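Local coordinates for Low molecular weight phosphotyrosine phosphatase family protein (Streptococcus pyogenes, PDB 5GOT) that probably hydrolyses the phosphate ester of phosphotyrosine in proteins, as a low molecular weight protein tyrosine phosphatase, at residues S15-F20 with Q127-G132; E34-S39 with I73-T78; I54-T57 with N61-I64; I83-D88 with G111-P116; N92-S97 with S103-F108. All coordinates share one frame; numbering follows the deposited sequence.

Contact 1: residues S15-F20 with Q127-G132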
# COMPACT_ATOMS: atom_id res chain seq x y z
N SER A 15 -0.07 1.81 4.79
CA SER A 15 0.17 1.84 3.35
C SER A 15 1.66 1.91 3.01
O SER A 15 2.08 1.26 2.04
CB SER A 15 -0.58 3.00 2.67
OG SER A 15 -0.31 4.26 3.26
N PRO A 16 2.52 2.66 3.75
CA PRO A 16 3.96 2.55 3.45
C PRO A 16 4.50 1.15 3.70
O PRO A 16 5.39 0.69 2.98
CB PRO A 16 4.61 3.57 4.40
CG PRO A 16 3.53 4.42 4.89
CD PRO A 16 2.27 3.60 4.85
N MET A 17 3.98 0.47 4.72
CA MET A 17 4.44 -0.89 4.94
C MET A 17 4.16 -1.76 3.72
O MET A 17 5.03 -2.52 3.28
CB MET A 17 3.79 -1.49 6.19
CG MET A 17 4.52 -2.75 6.68
SD MET A 17 3.65 -3.59 7.99
CE MET A 17 3.78 -2.35 9.29
N ALA A 18 2.97 -1.62 3.14
CA ALA A 18 2.63 -2.41 1.96
C ALA A 18 3.53 -2.06 0.78
O ALA A 18 4.02 -2.95 0.08
CB ALA A 18 1.15 -2.21 1.58
N GLU A 19 3.79 -0.76 0.58
CA GLU A 19 4.68 -0.31 -0.49
C GLU A 19 6.00 -1.07 -0.46
O GLU A 19 6.39 -1.71 -1.43
CB GLU A 19 4.93 1.20 -0.39
CG GLU A 19 6.03 1.69 -1.34
CD GLU A 19 6.25 3.20 -1.33
OE1 GLU A 19 5.50 3.94 -0.65
OE2 GLU A 19 7.19 3.66 -2.00
N PHE A 20 6.68 -1.03 0.69
CA PHE A 20 8.03 -1.57 0.72
C PHE A 20 8.04 -3.08 0.87
O PHE A 20 8.97 -3.73 0.37
CB PHE A 20 8.84 -0.84 1.81
CG PHE A 20 9.02 0.62 1.50
CD1 PHE A 20 9.81 1.00 0.42
CD2 PHE A 20 8.34 1.59 2.21
CE1 PHE A 20 9.95 2.36 0.09
CE2 PHE A 20 8.49 2.95 1.90
CZ PHE A 20 9.30 3.33 0.83
N GLN A 127 2.51 -9.29 9.29
CA GLN A 127 2.14 -10.62 8.81
C GLN A 127 0.98 -10.54 7.82
O GLN A 127 0.97 -11.24 6.80
CB GLN A 127 1.78 -11.54 9.98
CG GLN A 127 2.89 -11.78 11.00
CD GLN A 127 4.14 -12.41 10.39
OE1 GLN A 127 4.09 -13.06 9.34
NE2 GLN A 127 5.28 -12.22 11.05
N LEU A 128 -0.01 -9.68 8.10
CA LEU A 128 -1.15 -9.57 7.19
C LEU A 128 -0.80 -8.83 5.91
O LEU A 128 -1.34 -9.14 4.84
CB LEU A 128 -2.31 -8.88 7.90
CG LEU A 128 -2.81 -9.76 9.04
CD1 LEU A 128 -3.76 -9.01 9.95
CD2 LEU A 128 -3.47 -11.01 8.47
N VAL A 129 0.09 -7.83 6.00
CA VAL A 129 0.52 -7.11 4.81
C VAL A 129 1.36 -8.01 3.93
O VAL A 129 1.24 -8.01 2.70
CB VAL A 129 1.29 -5.85 5.23
CG1 VAL A 129 2.12 -5.31 4.07
CG2 VAL A 129 0.33 -4.81 5.73
N ARG A 130 2.21 -8.80 4.56
CA ARG A 130 3.10 -9.72 3.86
C ARG A 130 2.31 -10.78 3.10
O ARG A 130 2.62 -11.09 1.94
CB ARG A 130 4.07 -10.33 4.87
CG ARG A 130 4.90 -11.52 4.41
CD ARG A 130 6.04 -11.03 3.59
NE ARG A 130 6.68 -12.12 2.82
CZ ARG A 130 7.72 -11.93 2.01
NH1 ARG A 130 8.21 -12.98 1.36
NH2 ARG A 130 8.25 -10.70 1.86
N LYS A 131 1.26 -11.33 3.73
CA LYS A 131 0.41 -12.30 3.04
C LYS A 131 -0.44 -11.64 1.96
O LYS A 131 -0.61 -12.21 0.87
CB LYS A 131 -0.49 -13.02 4.06
CG LYS A 131 0.28 -13.87 5.08
CD LYS A 131 -0.62 -14.80 5.90
CE LYS A 131 -1.49 -14.05 6.92
NZ LYS A 131 -2.35 -14.96 7.73
N GLY A 132 -0.99 -10.46 2.24
CA GLY A 132 -1.79 -9.77 1.24
C GLY A 132 -0.98 -9.32 0.04
O GLY A 132 -1.48 -9.29 -1.09
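Val129 reaches from helix 122-140 toward Met17 and Ala18 on helix 14-23, and its two methyl branches carry the contact. The backbones come close where they meet, Ala18 CA lying 5.9 Å from Val129 CA, a spacing consistent with the small side chain there. Following Val129 outward from CB, the chain divides at once. CG1, anti to the backbone N (chi1 162°), settles against the backbone of the opposing helix: it lies 3.6 Å from Ala18 CA and 3.9 Å from Ala18 N. The same methyl is 4.1 Å from Ala18 CB and 4.1 Å from Met17 O, so it is seated on a stretch of main chain more than on any one side chain. CG2 turns to the other neighbour and ends 4.2 Å from Met17 SD. Met17 has its CG anti to the backbone N as well (chi1 -165°) and bends only at the thioether, a shape that brings the sulfur beside Val129 while the side chain also touches Thr51 and Ile54 of helix 49-57 and Tyr126 of helix 122-140. All three touching residues are buried, and the cohesion between the segments is apolar. This is helix-helix packing in the alpha/beta phosphatase fold, on the helix that follows the loop beginning at Cys8, whose CX5R sequence matches the phosphate-binding loop of this family.

Contact 2: residues E34-S39 with I73-T78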
# COMPACT_ATOMS: atom_id res chain seq x y z
N GLU A 34 3.87 2.68 -5.23
CA GLU A 34 3.93 3.87 -4.39
C GLU A 34 2.83 3.75 -3.34
O GLU A 34 2.08 2.78 -3.31
CB GLU A 34 3.80 5.15 -5.22
CG GLU A 34 5.02 5.40 -6.11
CD GLU A 34 5.08 6.83 -6.63
OE1 GLU A 34 5.71 7.06 -7.68
OE2 GLU A 34 4.47 7.71 -5.99
N SER A 35 2.75 4.74 -2.45
CA SER A 35 1.69 4.79 -1.46
C SER A 35 1.28 6.23 -1.21
O SER A 35 2.04 7.18 -1.46
CB SER A 35 2.10 4.10 -0.14
OG SER A 35 3.22 4.75 0.48
N ARG A 36 0.05 6.40 -0.73
CA ARG A 36 -0.52 7.73 -0.52
C ARG A 36 -1.48 7.71 0.67
O ARG A 36 -1.87 6.64 1.17
CB ARG A 36 -1.29 8.22 -1.75
CG ARG A 36 -0.46 8.42 -3.00
CD ARG A 36 0.30 9.74 -3.01
NE ARG A 36 0.88 9.92 -4.34
CZ ARG A 36 2.00 9.35 -4.74
NH1 ARG A 36 2.70 8.58 -3.91
NH2 ARG A 36 2.43 9.55 -5.98
N ALA A 37 -1.90 8.90 1.07
CA ALA A 37 -2.88 9.12 2.12
C ALA A 37 -4.19 9.62 1.52
O ALA A 37 -4.18 10.34 0.52
CB ALA A 37 -2.39 10.16 3.13
N THR A 38 -5.31 9.27 2.14
CA THR A 38 -6.56 9.92 1.73
C THR A 38 -6.65 11.34 2.26
O THR A 38 -7.28 12.20 1.62
CB THR A 38 -7.80 9.13 2.18
OG1 THR A 38 -7.87 9.11 3.61
CG2 THR A 38 -7.74 7.71 1.66
N SER A 39 -6.02 11.62 3.40
CA SER A 39 -6.12 12.91 4.08
C SER A 39 -4.81 13.68 4.02
O SER A 39 -3.78 13.17 3.56
CB SER A 39 -6.50 12.72 5.55
OG SER A 39 -5.33 12.38 6.29
N ILE A 73 -5.34 14.18 -8.00
CA ILE A 73 -6.06 13.89 -9.24
C ILE A 73 -5.12 13.25 -10.25
O ILE A 73 -5.50 12.31 -10.97
CB ILE A 73 -6.70 15.17 -9.82
CG1 ILE A 73 -7.81 15.67 -8.90
CG2 ILE A 73 -7.24 14.93 -11.22
CD1 ILE A 73 -8.50 16.93 -9.41
N THR A 74 -3.87 13.72 -10.30
CA THR A 74 -2.90 13.08 -11.18
C THR A 74 -2.77 11.60 -10.87
O THR A 74 -2.68 10.76 -11.78
CB THR A 74 -1.53 13.75 -11.05
OG1 THR A 74 -1.70 15.16 -10.85
CG2 THR A 74 -0.73 13.50 -12.31
N ASP A 75 -2.74 11.27 -9.57
CA ASP A 75 -2.56 9.88 -9.16
C ASP A 75 -3.72 9.01 -9.61
O ASP A 75 -3.52 7.89 -10.10
CB ASP A 75 -2.41 9.80 -7.64
CG ASP A 75 -1.20 10.54 -7.13
OD1 ASP A 75 -0.17 10.51 -7.83
OD2 ASP A 75 -1.30 11.13 -6.03
N PHE A 76 -4.96 9.49 -9.42
CA PHE A 76 -6.12 8.71 -9.85
C PHE A 76 -6.07 8.41 -11.34
O PHE A 76 -6.58 7.38 -11.78
CB PHE A 76 -7.42 9.43 -9.51
CG PHE A 76 -7.84 9.32 -8.08
CD1 PHE A 76 -8.47 8.17 -7.61
CD2 PHE A 76 -7.63 10.38 -7.21
CE1 PHE A 76 -8.88 8.08 -6.29
CE2 PHE A 76 -8.04 10.29 -5.88
CZ PHE A 76 -8.66 9.14 -5.42
N ASN A 77 -5.46 9.31 -12.14
CA ASN A 77 -5.34 9.09 -13.58
C ASN A 77 -4.19 8.16 -13.92
O ASN A 77 -4.29 7.35 -14.86
CB ASN A 77 -5.15 10.42 -14.31
CG ASN A 77 -6.45 11.13 -14.57
OD1 ASN A 77 -7.10 10.90 -15.59
ND2 ASN A 77 -6.85 12.00 -13.64
N THR A 78 -3.09 8.26 -13.18
CA THR A 78 -1.86 7.55 -13.52
C THR A 78 -1.86 6.10 -13.02
O THR A 78 -1.42 5.20 -13.74
CB THR A 78 -0.66 8.29 -12.94
OG1 THR A 78 -0.76 9.68 -13.26
CG2 THR A 78 0.64 7.72 -13.51
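Arg36 on strand 31-37 and Asp75 on helix 73-78 approach from opposite directions and meet in a buried salt bridge. The stronger bond runs from Arg36 NE to Asp75 OD2, 3.0 Å long and with an N-H...O angle of 153°. A second, weak one joins Arg36 NH2 to Asp75 OD1 at 3.3 Å. Guanidinium and carboxylate planes are 69° apart, so that OD2 sits near the plane of the guanidinium while the arginine reaches it from well above the plane of the carboxylate.

The remaining N-H groups of Arg36 are spent on its own strand. NH2 and NH1 both reach Glu34 OE2, at 2.7 Å and 2.9 Å respectively, an end-on grip on a single oxygen. NH1 also donates to Ser35 O at 2.9 Å, an oxygen that accepts from Lys66 NZ as well. Each of the five guanidinium N-H bonds thus has an acceptor, one of them by the weak bond, which fixes the rotation of the group; a bend at the second torsion (chi2 -81°) lets the side chain reach both carboxylates. The strongest partner of Asp75 is Thr72 N, just before the helix, which also donates to OD2 and holds the carboxylate for Arg36. Flanked by two acids, the arginine would be expected to keep its positive charge despite burial.

In the fold, strand 31-37 is an outermost strand of the parallel sheet and pairs with strand 2-8, where Arg36 rests on Cys5. Helix 73-78 is tied to that strand by charge, just before strand 81-84.

Contact 3: residues I54-T57 with N61-I64; sequences ILKT and NYDI
Tyr62 packing on Leu55 and Lys56 is a short-range helix-to-loop contact, in which the chain leaving helix 49-57 folds back on its last turn; it lies toward the outside of the alpha/beta phosphatase fold, the centre of the contact being about 14 Å from the centre of the chain. Only three residues separate the two segments, yet the geometry is that of side chains and not of backbone pairing: the nearest CA atoms, of Leu55 and Asn61, are 7.1 Å apart. Tyr62 has CG between its backbone N and carbonyl carbon (chi1 66°), which stands the ring across the run of the helix, beside Leu55 and Lys56. Its two partners use different parts of the ring. Lys56 passes at the edge, with CG near the ring plane, and its aliphatic chain crosses by the phenol so that CE lies 3.6 Å from Tyr62 OH. Lys56 NZ is farther from that hydroxyl, at 4.1 Å. The polar partner of Tyr62 OH is instead Gln52 OE1, one turn before Lys56 on the same helix, so a hydrogen bond fixes the phenol end. Tyr62 also rests on Phe20 and Leu55 on Val21, so the Tyr62 loop and helix 49-57 both pack against helix 14-23. The apolar part of the contact belongs to Leu55, whose CB is 3.8 Å from Tyr62 CD1 and whose methyl CD1 comes still closer to Tyr62 CD1, at 3.5 Å.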
# COMPACT_ATOMS: atom_id res chain seq x y z
N ILE A 54 9.38 -2.40 12.21
CA ILE A 54 9.01 -3.68 11.61
C ILE A 54 9.87 -3.96 10.39
O ILE A 54 10.39 -5.07 10.23
CB ILE A 54 7.51 -3.69 11.28
CG1 ILE A 54 6.76 -4.39 12.40
CG2 ILE A 54 7.25 -4.34 9.94
CD1 ILE A 54 7.17 -5.84 12.59
N LEU A 55 10.03 -2.97 9.51
CA LEU A 55 10.76 -3.21 8.26
C LEU A 55 12.23 -3.51 8.54
O LEU A 55 12.83 -4.38 7.88
CB LEU A 55 10.61 -2.01 7.32
CG LEU A 55 9.21 -1.62 6.78
CD1 LEU A 55 9.26 -0.28 6.07
CD2 LEU A 55 8.62 -2.68 5.86
N LYS A 56 12.83 -2.82 9.50
CA LYS A 56 14.21 -3.11 9.87
C LYS A 56 14.33 -4.53 10.41
O LYS A 56 15.23 -5.28 10.03
CB LYS A 56 14.72 -2.10 10.90
CG LYS A 56 14.90 -0.67 10.39
CD LYS A 56 15.73 0.13 11.40
CE LYS A 56 15.72 1.62 11.16
NZ LYS A 56 15.21 2.38 12.34
N THR A 57 13.40 -4.92 11.30
CA THR A 57 13.44 -6.24 11.92
C THR A 57 13.43 -7.35 10.87
O THR A 57 14.13 -8.36 11.02
CB THR A 57 12.26 -6.41 12.87
OG1 THR A 57 12.40 -5.51 13.97
CG2 THR A 57 12.17 -7.83 13.40
N ASN A 61 14.17 -3.42 2.79
CA ASN A 61 14.67 -2.11 2.41
C ASN A 61 13.51 -1.13 2.26
O ASN A 61 12.41 -1.50 1.85
CB ASN A 61 15.45 -2.19 1.09
CG ASN A 61 16.72 -3.02 1.21
OD1 ASN A 61 17.22 -3.25 2.31
ND2 ASN A 61 17.24 -3.47 0.08
N TYR A 62 13.76 0.13 2.63
CA TYR A 62 12.80 1.18 2.37
C TYR A 62 13.53 2.50 2.19
O TYR A 62 14.69 2.65 2.59
CB TYR A 62 11.74 1.29 3.46
CG TYR A 62 12.22 1.72 4.83
CD1 TYR A 62 12.63 0.78 5.77
CD2 TYR A 62 12.24 3.07 5.20
CE1 TYR A 62 13.05 1.16 7.04
CE2 TYR A 62 12.66 3.46 6.48
CZ TYR A 62 13.07 2.49 7.38
OH TYR A 62 13.48 2.85 8.64
N ASP A 63 12.83 3.45 1.60
CA ASP A 63 13.37 4.77 1.28
C ASP A 63 13.20 5.65 2.52
O ASP A 63 12.07 6.04 2.85
CB ASP A 63 12.64 5.36 0.07
CG ASP A 63 13.32 6.60 -0.50
OD1 ASP A 63 14.12 7.26 0.21
OD2 ASP A 63 13.04 6.93 -1.67
N ILE A 64 14.31 5.96 3.19
CA ILE A 64 14.25 6.77 4.40
C ILE A 64 13.71 8.16 4.11
O ILE A 64 13.24 8.86 5.02
CB ILE A 64 15.63 6.87 5.08
CG1 ILE A 64 16.64 7.58 4.16
CG2 ILE A 64 16.13 5.48 5.46
CD1 ILE A 64 17.92 8.01 4.87

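Contact 4: residues I83-D88 with G111-P116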
# COMPACT_ATOMS: atom_id res chain seq x y z
N ILE A 83 -5.18 0.74 -3.98
CA ILE A 83 -5.55 -0.33 -3.08
C ILE A 83 -5.62 0.26 -1.67
O ILE A 83 -4.60 0.65 -1.11
CB ILE A 83 -4.56 -1.51 -3.16
CG1 ILE A 83 -4.47 -2.03 -4.60
CG2 ILE A 83 -4.95 -2.62 -2.20
CD1 ILE A 83 -3.44 -3.11 -4.81
N GLY A 84 -6.83 0.36 -1.12
CA GLY A 84 -7.01 0.92 0.20
C GLY A 84 -6.84 -0.16 1.26
O GLY A 84 -7.20 -1.32 1.07
N MET A 85 -6.25 0.24 2.40
CA MET A 85 -5.88 -0.75 3.41
C MET A 85 -7.06 -1.23 4.24
O MET A 85 -7.00 -2.34 4.78
CB MET A 85 -4.75 -0.19 4.30
CG MET A 85 -3.48 0.17 3.52
SD MET A 85 -2.85 -1.15 2.41
CE MET A 85 -2.34 -2.38 3.64
N ASP A 86 -8.13 -0.44 4.35
CA ASP A 86 -9.37 -0.91 4.96
C ASP A 86 -10.54 -0.24 4.25
O ASP A 86 -10.36 0.62 3.39
CB ASP A 86 -9.41 -0.68 6.49
CG ASP A 86 -9.48 0.81 6.90
OD1 ASP A 86 -9.99 1.66 6.15
OD2 ASP A 86 -9.04 1.13 8.03
N SER A 87 -11.76 -0.64 4.63
CA SER A 87 -12.95 -0.19 3.90
C SER A 87 -13.16 1.31 4.02
O SER A 87 -13.73 1.92 3.11
CB SER A 87 -14.19 -0.94 4.40
OG SER A 87 -14.46 -0.59 5.74
N ASP A 88 -12.73 1.92 5.13
CA ASP A 88 -12.80 3.37 5.24
C ASP A 88 -11.95 4.04 4.17
O ASP A 88 -12.37 5.03 3.56
CB ASP A 88 -12.36 3.85 6.63
CG ASP A 88 -13.30 3.42 7.74
OD1 ASP A 88 -14.52 3.35 7.48
OD2 ASP A 88 -12.81 3.16 8.86
N GLY A 111 -12.06 -8.37 4.75
CA GLY A 111 -12.01 -8.21 6.20
C GLY A 111 -11.13 -7.06 6.67
O GLY A 111 -11.48 -6.34 7.61
N GLY A 112 -9.97 -6.90 6.05
CA GLY A 112 -9.15 -5.71 6.22
C GLY A 112 -7.88 -6.00 7.00
O GLY A 112 -7.60 -7.12 7.42
N VAL A 113 -7.08 -4.95 7.14
CA VAL A 113 -5.85 -4.98 7.92
C VAL A 113 -6.09 -4.18 9.19
O VAL A 113 -6.40 -2.99 9.11
CB VAL A 113 -4.67 -4.43 7.12
CG1 VAL A 113 -3.42 -4.42 7.96
CG2 VAL A 113 -4.44 -5.26 5.87
N PRO A 114 -5.98 -4.79 10.38
CA PRO A 114 -6.17 -4.03 11.62
C PRO A 114 -5.26 -2.81 11.64
O PRO A 114 -4.12 -2.85 11.17
CB PRO A 114 -5.80 -5.03 12.71
CG PRO A 114 -6.04 -6.37 12.07
CD PRO A 114 -5.67 -6.20 10.63
N ASP A 115 -5.79 -1.71 12.13
CA ASP A 115 -5.14 -0.41 12.13
C ASP A 115 -4.21 -0.33 13.34
O ASP A 115 -4.68 -0.23 14.48
CB ASP A 115 -6.20 0.69 12.16
CG ASP A 115 -5.61 2.07 11.97
OD1 ASP A 115 -4.37 2.20 11.90
OD2 ASP A 115 -6.40 3.03 11.91
N PRO A 116 -2.89 -0.37 13.14
CA PRO A 116 -1.98 -0.33 14.29
C PRO A 116 -1.88 1.05 14.92
O PRO A 116 -1.23 1.18 15.97
CB PRO A 116 -0.64 -0.76 13.69
CG PRO A 116 -0.69 -0.16 12.31
CD PRO A 116 -2.15 -0.31 11.86
O HOH W 1 -9.17 -1.49 9.84
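Met85 and Val113 meet at the methyl ends of their side chains, Met85 CE standing 4.2 Å from Val113 CG2. Met85 curls, with all three side-chain torsions close to -60°, so that its methyl faces the CG2 branch of Val113. That branch lies beside its own backbone N, CG1 having taken the anti position (chi1 177°), and together with CB it sits on the main chain of Met85: Val113 CB is 3.9 Å and Val113 CG2 4.0 Å from Met85 O. The same carbonyl oxygen is 3.5 Å from Val113 N. Gly112, with a positive phi of 111° suited to glycine, brings its bare backbone up to Met85 O. The contact joins the loop after strand 81-84 to the one carrying Asp115-Pro116, which matches the Asp-Pro loop of low molecular weight phosphatases, and both adjoin Arg14, the last residue of the CX5R sequence that binds phosphate in this family. Asp86 OD2 forms a salt bridge with Arg14 NH1, and that nitrogen also bonds to Val113 O. A water donates to both acceptors, 3.2 Å from Asp86 OD2 and 3.2 Å from Val113 O. Asp115 OD2 is 5.1 Å from Asp86 OD2 and makes a long, weak ion pair with Arg14 NH2; Asp115 OD1 caps Trp117 N.

Contact 5: residues N92-S97 with S103-F108; sequences NLKEMS and SKIYLF
Ile105, on strand 105-107, drives a single methyl against helix 87-96, where Leu93, Lys94 and Ser97 receive it. The apolar contacts all converge on Ile105 CD1. With CG1 anti to the carbonyl carbon (chi1 -61°) and the chain then extended, this methyl stands well out from the strand. It lies 4.0 Å from Leu93 CB and 3.9 Å from Lys94 CG. Lys94 crosses it with the aliphatic part of its side chain, which runs on extended beyond CG and touches His99 and Asp102 of the connecting loop; toward Ile105 it is the carbon chain of the lysine that makes the contact.

Contacts of the same methyl with polar atoms form a second group. Ile105 CD1 is 3.9 Å from Leu93 O and 4.3 Å from Ser97 OG, so it abuts two oxygens of segment 92-97 without bonding to them.

Hydrogen bonds within that segment make the third. The hydroxyl of Ser97 donates to Leu93 O, OG lying 2.8 Å away, in the carbonyl plane and with a C=O...O angle of 147°. Ser97 N adds a weak bond to the same Leu93 O, 3.4 Å long. The hydroxyl thus occupies the Leu93 carbonyl, and the apolar methyl rests beside the pair.

Strand 81-84, helix 87-96 and strand 105-107 make a beta-alpha-beta unit, and this contact joins its helix to its second strand. Phe76 of helix 73-78 packs against Leu93, Ser97 and Ile105, while Leu93 also lies on Ile82 of strand 81-84; Tyr106 points away from helix 87-96 and its ring meets Trp136 of helix 122-140.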
# COMPACT_ATOMS: atom_id res chain seq x y z
N ASN A 92 -13.51 6.53 1.23
CA ASN A 92 -13.01 7.89 1.08
C ASN A 92 -12.34 8.09 -0.27
O ASN A 92 -12.48 9.15 -0.89
CB ASN A 92 -12.06 8.23 2.22
CG ASN A 92 -12.79 8.45 3.52
OD1 ASN A 92 -13.86 9.04 3.54
ND2 ASN A 92 -12.21 7.96 4.62
N LEU A 93 -11.62 7.07 -0.76
CA LEU A 93 -11.02 7.17 -2.09
C LEU A 93 -12.07 7.40 -3.16
O LEU A 93 -11.83 8.14 -4.12
CB LEU A 93 -10.21 5.91 -2.40
CG LEU A 93 -8.79 5.87 -1.84
CD1 LEU A 93 -8.26 4.44 -1.88
CD2 LEU A 93 -7.89 6.80 -2.63
N LYS A 94 -13.24 6.77 -3.02
CA LYS A 94 -14.26 6.90 -4.04
C LYS A 94 -14.95 8.26 -3.98
O LYS A 94 -15.19 8.88 -5.02
CB LYS A 94 -15.28 5.76 -3.91
CG LYS A 94 -14.76 4.40 -4.39
CD LYS A 94 -15.78 3.31 -4.15
CE LYS A 94 -15.27 1.95 -4.57
NZ LYS A 94 -16.21 0.88 -4.17
N GLU A 95 -15.23 8.77 -2.77
CA GLU A 95 -15.91 10.07 -2.68
C GLU A 95 -15.00 11.20 -3.12
O GLU A 95 -15.41 12.07 -3.90
CB GLU A 95 -16.41 10.33 -1.26
CG GLU A 95 -16.97 9.14 -0.48
CD GLU A 95 -18.20 8.49 -1.11
OE1 GLU A 95 -18.70 8.93 -2.18
OE2 GLU A 95 -18.71 7.50 -0.51
N MET A 96 -13.74 11.21 -2.65
CA MET A 96 -12.85 12.30 -3.01
C MET A 96 -12.58 12.36 -4.51
O MET A 96 -12.23 13.43 -5.02
CB MET A 96 -11.54 12.21 -2.22
CG MET A 96 -10.62 11.06 -2.58
SD MET A 96 -9.24 10.94 -1.40
CE MET A 96 -8.42 12.53 -1.67
N SER A 97 -12.76 11.25 -5.23
CA SER A 97 -12.64 11.24 -6.68
C SER A 97 -13.99 11.24 -7.39
O SER A 97 -14.03 11.02 -8.61
CB SER A 97 -11.80 10.04 -7.14
OG SER A 97 -12.44 8.83 -6.81
N SER A 103 -13.45 1.51 -10.68
CA SER A 103 -12.92 0.22 -11.10
C SER A 103 -11.41 0.09 -10.91
O SER A 103 -10.88 -1.02 -11.06
CB SER A 103 -13.27 -0.07 -12.57
OG SER A 103 -12.43 0.65 -13.44
N LYS A 104 -10.69 1.16 -10.58
CA LYS A 104 -9.30 0.96 -10.16
C LYS A 104 -9.12 0.91 -8.65
O LYS A 104 -7.98 0.76 -8.18
CB LYS A 104 -8.38 2.04 -10.76
CG LYS A 104 -9.04 3.30 -11.23
CD LYS A 104 -8.02 4.36 -11.67
CE LYS A 104 -7.43 4.10 -13.06
NZ LYS A 104 -6.56 5.25 -13.49
N ILE A 105 -10.19 0.97 -7.86
CA ILE A 105 -10.08 1.04 -6.40
C ILE A 105 -10.44 -0.31 -5.79
O ILE A 105 -11.52 -0.86 -6.06
CB ILE A 105 -10.95 2.18 -5.85
CG1 ILE A 105 -10.45 3.52 -6.44
CG2 ILE A 105 -10.90 2.21 -4.33
CD1 ILE A 105 -11.27 4.74 -6.05
N TYR A 106 -9.53 -0.84 -4.96
CA TYR A 106 -9.61 -2.18 -4.40
C TYR A 106 -9.38 -2.13 -2.89
O TYR A 106 -8.70 -1.25 -2.37
CB TYR A 106 -8.54 -3.13 -4.98
CG TYR A 106 -8.58 -3.37 -6.48
CD1 TYR A 106 -8.10 -2.42 -7.37
CD2 TYR A 106 -9.06 -4.57 -7.00
CE1 TYR A 106 -8.11 -2.64 -8.74
CE2 TYR A 106 -9.08 -4.81 -8.38
CZ TYR A 106 -8.60 -3.83 -9.24
OH TYR A 106 -8.59 -4.02 -10.61
N LEU A 107 -9.93 -3.12 -2.20
CA LEU A 107 -9.62 -3.36 -0.80
C LEU A 107 -8.41 -4.28 -0.70
O LEU A 107 -8.37 -5.33 -1.35
CB LEU A 107 -10.82 -3.97 -0.08
CG LEU A 107 -10.62 -4.24 1.42
CD1 LEU A 107 -10.41 -2.94 2.16
CD2 LEU A 107 -11.84 -4.98 1.97
N PHE A 108 -7.43 -3.90 0.13
CA PHE A 108 -6.19 -4.66 0.24
C PHE A 108 -6.43 -6.14 0.56
O PHE A 108 -5.77 -7.01 -0.02
CB PHE A 108 -5.28 -4.04 1.31
CG PHE A 108 -3.97 -4.75 1.46
CD1 PHE A 108 -2.91 -4.46 0.61
CD2 PHE A 108 -3.78 -5.70 2.47
CE1 PHE A 108 -1.69 -5.11 0.75
CE2 PHE A 108 -2.57 -6.35 2.61
CZ PHE A 108 -1.52 -6.06 1.74

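Overall arrangement
Helix 14-23 ties much of this together. From contact 1, Ala18 CB lies 4.1 Å from Met85 CE of contact 4 and 4.1 Å from Phe108 CE1 of contact 5, and Glu19 OE1 is 2.7 Å from Ser35 OG of contact 2, a probable hydrogen bond. Phe20 CG sits 3.4 Å from Tyr62 CB of contact 3. Contacts 4 and 5 use neighbouring strands of the sheet, with Gly84 O 2.8 Å from Phe108 N, and both use helix 87-96; Phe76 O joins contact 2 to Lys104 NZ of contact 5 at 2.7 Å. Contacts 3 and 5 are the most separated, their centres about 27 Å apart. Contact 4 adjoins Arg14, which ends the probable phosphate-binding loop and begins the helix of contact 1.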